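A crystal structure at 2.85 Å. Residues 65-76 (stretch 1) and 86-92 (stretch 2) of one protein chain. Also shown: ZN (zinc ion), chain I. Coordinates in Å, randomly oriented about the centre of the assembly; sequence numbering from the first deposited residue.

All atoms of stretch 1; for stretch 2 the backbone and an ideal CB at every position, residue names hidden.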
# COMPACT_ATOMS: atom_id res chain seq x y z
N PHE A 65 -0.50 -4.17 3.69
CA PHE A 65 0.48 -4.81 4.55
C PHE A 65 1.83 -4.92 3.86
O PHE A 65 2.87 -4.54 4.42
CB PHE A 65 -0.01 -6.20 4.98
CG PHE A 65 0.93 -6.92 5.90
CD1 PHE A 65 1.11 -6.48 7.21
CD2 PHE A 65 1.65 -8.02 5.47
CE1 PHE A 65 1.98 -7.14 8.06
CE2 PHE A 65 2.52 -8.68 6.32
CZ PHE A 65 2.68 -8.24 7.62
N SER A 66 1.85 -5.43 2.63
CA SER A 66 3.06 -5.51 1.83
C SER A 66 2.68 -5.35 0.36
O SER A 66 1.78 -6.04 -0.12
CB SER A 66 3.79 -6.84 2.06
OG SER A 66 2.93 -7.94 1.86
N PHE A 67 3.36 -4.45 -0.33
CA PHE A 67 3.06 -4.15 -1.72
C PHE A 67 4.09 -4.78 -2.64
O PHE A 67 5.29 -4.81 -2.33
CB PHE A 67 3.00 -2.64 -1.95
CG PHE A 67 2.88 -2.25 -3.39
CD1 PHE A 67 1.67 -2.38 -4.06
CD2 PHE A 67 3.97 -1.75 -4.08
CE1 PHE A 67 1.56 -2.02 -5.39
CE2 PHE A 67 3.87 -1.40 -5.41
CZ PHE A 67 2.66 -1.53 -6.07
N TYR A 68 3.62 -5.27 -3.78
CA TYR A 68 4.48 -5.82 -4.82
C TYR A 68 4.05 -5.25 -6.16
O TYR A 68 2.89 -5.41 -6.56
CB TYR A 68 4.42 -7.35 -4.83
CG TYR A 68 5.18 -7.99 -3.69
CD1 TYR A 68 6.57 -8.03 -3.69
CD2 TYR A 68 4.51 -8.53 -2.60
CE1 TYR A 68 7.27 -8.60 -2.65
CE2 TYR A 68 5.21 -9.10 -1.55
CZ TYR A 68 6.59 -9.14 -1.58
OH TYR A 68 7.29 -9.70 -0.54
N CYS A 69 4.98 -4.57 -6.84
CA CYS A 69 4.66 -3.89 -8.08
C CYS A 69 4.28 -4.90 -9.16
O CYS A 69 4.57 -6.09 -9.03
CB CYS A 69 5.85 -3.04 -8.53
SG CYS A 69 7.23 -3.95 -9.24
N PRO A 70 3.61 -4.45 -10.23
CA PRO A 70 3.21 -5.39 -11.28
C PRO A 70 4.37 -6.14 -11.90
O PRO A 70 4.20 -7.30 -12.31
CB PRO A 70 2.51 -4.49 -12.32
CG PRO A 70 2.94 -3.09 -11.97
CD PRO A 70 3.09 -3.09 -10.49
N TYR A 71 5.55 -5.53 -11.98
CA TYR A 71 6.70 -6.21 -12.57
C TYR A 71 7.33 -7.23 -11.63
O TYR A 71 7.99 -8.16 -12.10
CB TYR A 71 7.74 -5.18 -13.00
CG TYR A 71 7.31 -4.33 -14.17
CD1 TYR A 71 6.69 -4.90 -15.28
CD2 TYR A 71 7.50 -2.95 -14.17
CE1 TYR A 71 6.29 -4.13 -16.35
CE2 TYR A 71 7.10 -2.17 -15.24
CZ TYR A 71 6.50 -2.76 -16.32
OH TYR A 71 6.09 -1.99 -17.39
N CYS A 72 7.13 -7.09 -10.32
CA CYS A 72 7.62 -8.09 -9.38
C CYS A 72 6.65 -9.26 -9.26
O CYS A 72 7.09 -10.41 -9.07
CB CYS A 72 7.87 -7.46 -8.01
SG CYS A 72 9.42 -6.53 -7.90
N GLN A 73 5.35 -9.00 -9.36
CA GLN A 73 4.37 -10.09 -9.35
C GLN A 73 4.44 -10.93 -10.62
O GLN A 73 3.96 -12.06 -10.62
CB GLN A 73 2.96 -9.52 -9.18
CG GLN A 73 2.80 -8.64 -7.95
CD GLN A 73 1.37 -8.18 -7.74
OE1 GLN A 73 0.53 -8.34 -8.63
NE2 GLN A 73 1.09 -7.61 -6.57
N ALA A 74 5.03 -10.39 -11.69
CA ALA A 74 5.23 -11.14 -12.92
C ALA A 74 6.58 -11.85 -12.96
O ALA A 74 6.91 -12.48 -13.98
CB ALA A 74 5.11 -10.20 -14.13
N GLY A 75 7.37 -11.77 -11.89
CA GLY A 75 8.66 -12.41 -11.85
C GLY A 75 9.70 -11.80 -12.76
O GLY A 75 10.60 -12.50 -13.22
N ILE A 76 9.60 -10.50 -13.04
CA ILE A 76 10.49 -9.85 -13.98
C ILE A 76 11.62 -9.15 -13.23
O ILE A 76 12.75 -9.10 -13.72
CB ILE A 76 9.72 -8.86 -14.87
CG1 ILE A 76 8.56 -9.57 -15.58
CG2 ILE A 76 10.64 -8.21 -15.89
CD1 ILE A 76 7.84 -8.69 -16.58
N UNK A 86 7.51 -19.42 -6.01
CA UNK A 86 6.23 -18.76 -6.19
C UNK A 86 6.45 -17.27 -6.42
O UNK A 86 7.54 -16.74 -6.19
CB UNK A 86 5.32 -18.99 -4.98
N UNK A 87 5.40 -16.60 -6.87
CA UNK A 87 5.48 -15.17 -7.17
C UNK A 87 4.81 -14.35 -6.07
O UNK A 87 3.73 -14.71 -5.60
CB UNK A 87 4.83 -14.87 -8.52
N UNK A 88 5.43 -13.25 -5.66
CA UNK A 88 4.86 -12.45 -4.58
C UNK A 88 3.59 -11.73 -5.03
O UNK A 88 3.44 -11.36 -6.19
CB UNK A 88 5.89 -11.43 -4.08
N UNK A 89 2.68 -11.55 -4.08
CA UNK A 89 1.40 -10.90 -4.33
C UNK A 89 1.16 -9.84 -3.26
O UNK A 89 1.55 -10.02 -2.10
CB UNK A 89 0.26 -11.92 -4.35
N UNK A 90 0.53 -8.74 -3.66
CA UNK A 90 0.23 -7.67 -2.71
C UNK A 90 -0.79 -8.14 -1.69
O UNK A 90 -1.86 -8.65 -2.04
CB UNK A 90 -0.28 -6.43 -3.44
N UNK A 91 -0.46 -7.98 -0.41
CA UNK A 91 -1.35 -8.33 0.68
C UNK A 91 -2.00 -7.08 1.26
O UNK A 91 -1.33 -6.06 1.47
CB UNK A 91 -0.59 -9.09 1.77
N UNK A 92 -3.30 -7.16 1.52
CA UNK A 92 -4.07 -6.04 2.03
C UNK A 92 -4.49 -6.29 3.48
O UNK A 92 -4.85 -7.41 3.84
CB UNK A 92 -5.30 -5.79 1.15
ZN ZN I . 9.05 -4.24 -7.49

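Stretch 2 runs alongside stretch 1, from the short helical turn that carries C72 and Q73 to the strand residue S66. Position 86 lies beyond the reach of stretch 1, with nothing of it within 5.5 Å of the ideal CB, so the contact sets no preference; the residue is S86.

At position 87 the extended backbone directs CA-to-CB toward the end of the helical turn, and the ideal CB lies 3.6 Å from Q73 O. G75, with its positive phi, has no side chain and leaves room nearby. A medium-sized aliphatic residue would suit, though a polar one could also address the carbonyl. The residue is L87, whose CD2 packs 3.7 Å from G75 CA, while its CD1 comes within 3.3 Å of Q73 O.

Position 88 points toward the Y68 ring, its ideal CB 3.5 Å from Y68 CE1. Phi of -70° is compatible with proline, and the short distance favours a compact apolar group such as proline, alanine or valine. P88 places CB 3.3 Å from the centroid of the Y68 ring, 4° off the normal, a CH-pi contact over the face. Its CG also approaches C72 O at 3.7 Å, and the backbone contributes a CA-H...O contact from Q73 CA to P88 O at 3.5 Å.

The CA-to-CB bond of position 89 points away, so a long polar or charged chain is readily accommodated. It is K89; its backbone O lies at the edge of the Y68 ring, 3.4 Å from Y68 CD2.

Position 90 points sideways, its ideal CB 4.1 Å from Y68 N and 3.6 Å from Q73 NE2. The backbone donor of Y68 calls for a short side chain with an acceptor; serine, threonine, aspartate or asparagine could supply one. T90, with chi1 in the m well, accepts a hydrogen bond at OG1 from Y68 N at 2.9 Å. The same OG1 lies 3.6 Å from F67 CD1.

At position 91 the strand pairs antiparallel with S66: the backbone N of position 91 donates to S66 O at 3.0 Å, and its O accepts from F65 N at 3.0 Å and, weakly, from S66 N at 3.4 Å. CA-to-CB leaves on the same face as that of S66, where aliphatic, beta-branched or small polar residues would fit. L91 sets CD1 3.6 Å from S66 OG and 4.2 Å from F65 CD2, at the edge of the ring.

Position 92 points away, leaving its side chain unconstrained by stretch 1; it is W92.

Stretch 2 (86-92) SLPKTLW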
# COMPACT_ATOMS: atom_id res chain seq x y z
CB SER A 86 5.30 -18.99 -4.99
OG SER A 86 5.89 -18.51 -3.79
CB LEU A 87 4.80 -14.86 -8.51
CG LEU A 87 5.46 -15.52 -9.72
CD1 LEU A 87 4.67 -15.25 -10.98
CD2 LEU A 87 6.90 -15.04 -9.85
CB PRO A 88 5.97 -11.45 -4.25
CG PRO A 88 6.72 -11.30 -5.54
CD PRO A 88 6.67 -12.66 -6.20
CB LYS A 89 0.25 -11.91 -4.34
CG LYS A 89 -1.04 -11.39 -4.93
CD LYS A 89 -2.04 -12.51 -5.15
CE LYS A 89 -2.30 -13.29 -3.87
NZ LYS A 89 -3.30 -14.37 -4.06
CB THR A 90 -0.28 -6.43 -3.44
OG1 THR A 90 0.78 -5.87 -4.23
CG2 THR A 90 -0.78 -5.40 -2.45
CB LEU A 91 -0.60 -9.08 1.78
CG LEU A 91 0.02 -10.43 1.39
CD1 LEU A 91 0.97 -10.92 2.46
CD2 LEU A 91 -1.07 -11.45 1.12
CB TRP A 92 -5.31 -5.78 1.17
CG TRP A 92 -4.97 -5.38 -0.23
CD1 TRP A 92 -4.68 -6.20 -1.27
CD2 TRP A 92 -4.89 -4.04 -0.73
NE1 TRP A 92 -4.42 -5.46 -2.40
CE2 TRP A 92 -4.54 -4.13 -2.10
CE3 TRP A 92 -5.07 -2.77 -0.17
CZ2 TRP A 92 -4.37 -3.00 -2.90
CZ3 TRP A 92 -4.91 -1.66 -0.97
CH2 TRP A 92 -4.56 -1.78 -2.32
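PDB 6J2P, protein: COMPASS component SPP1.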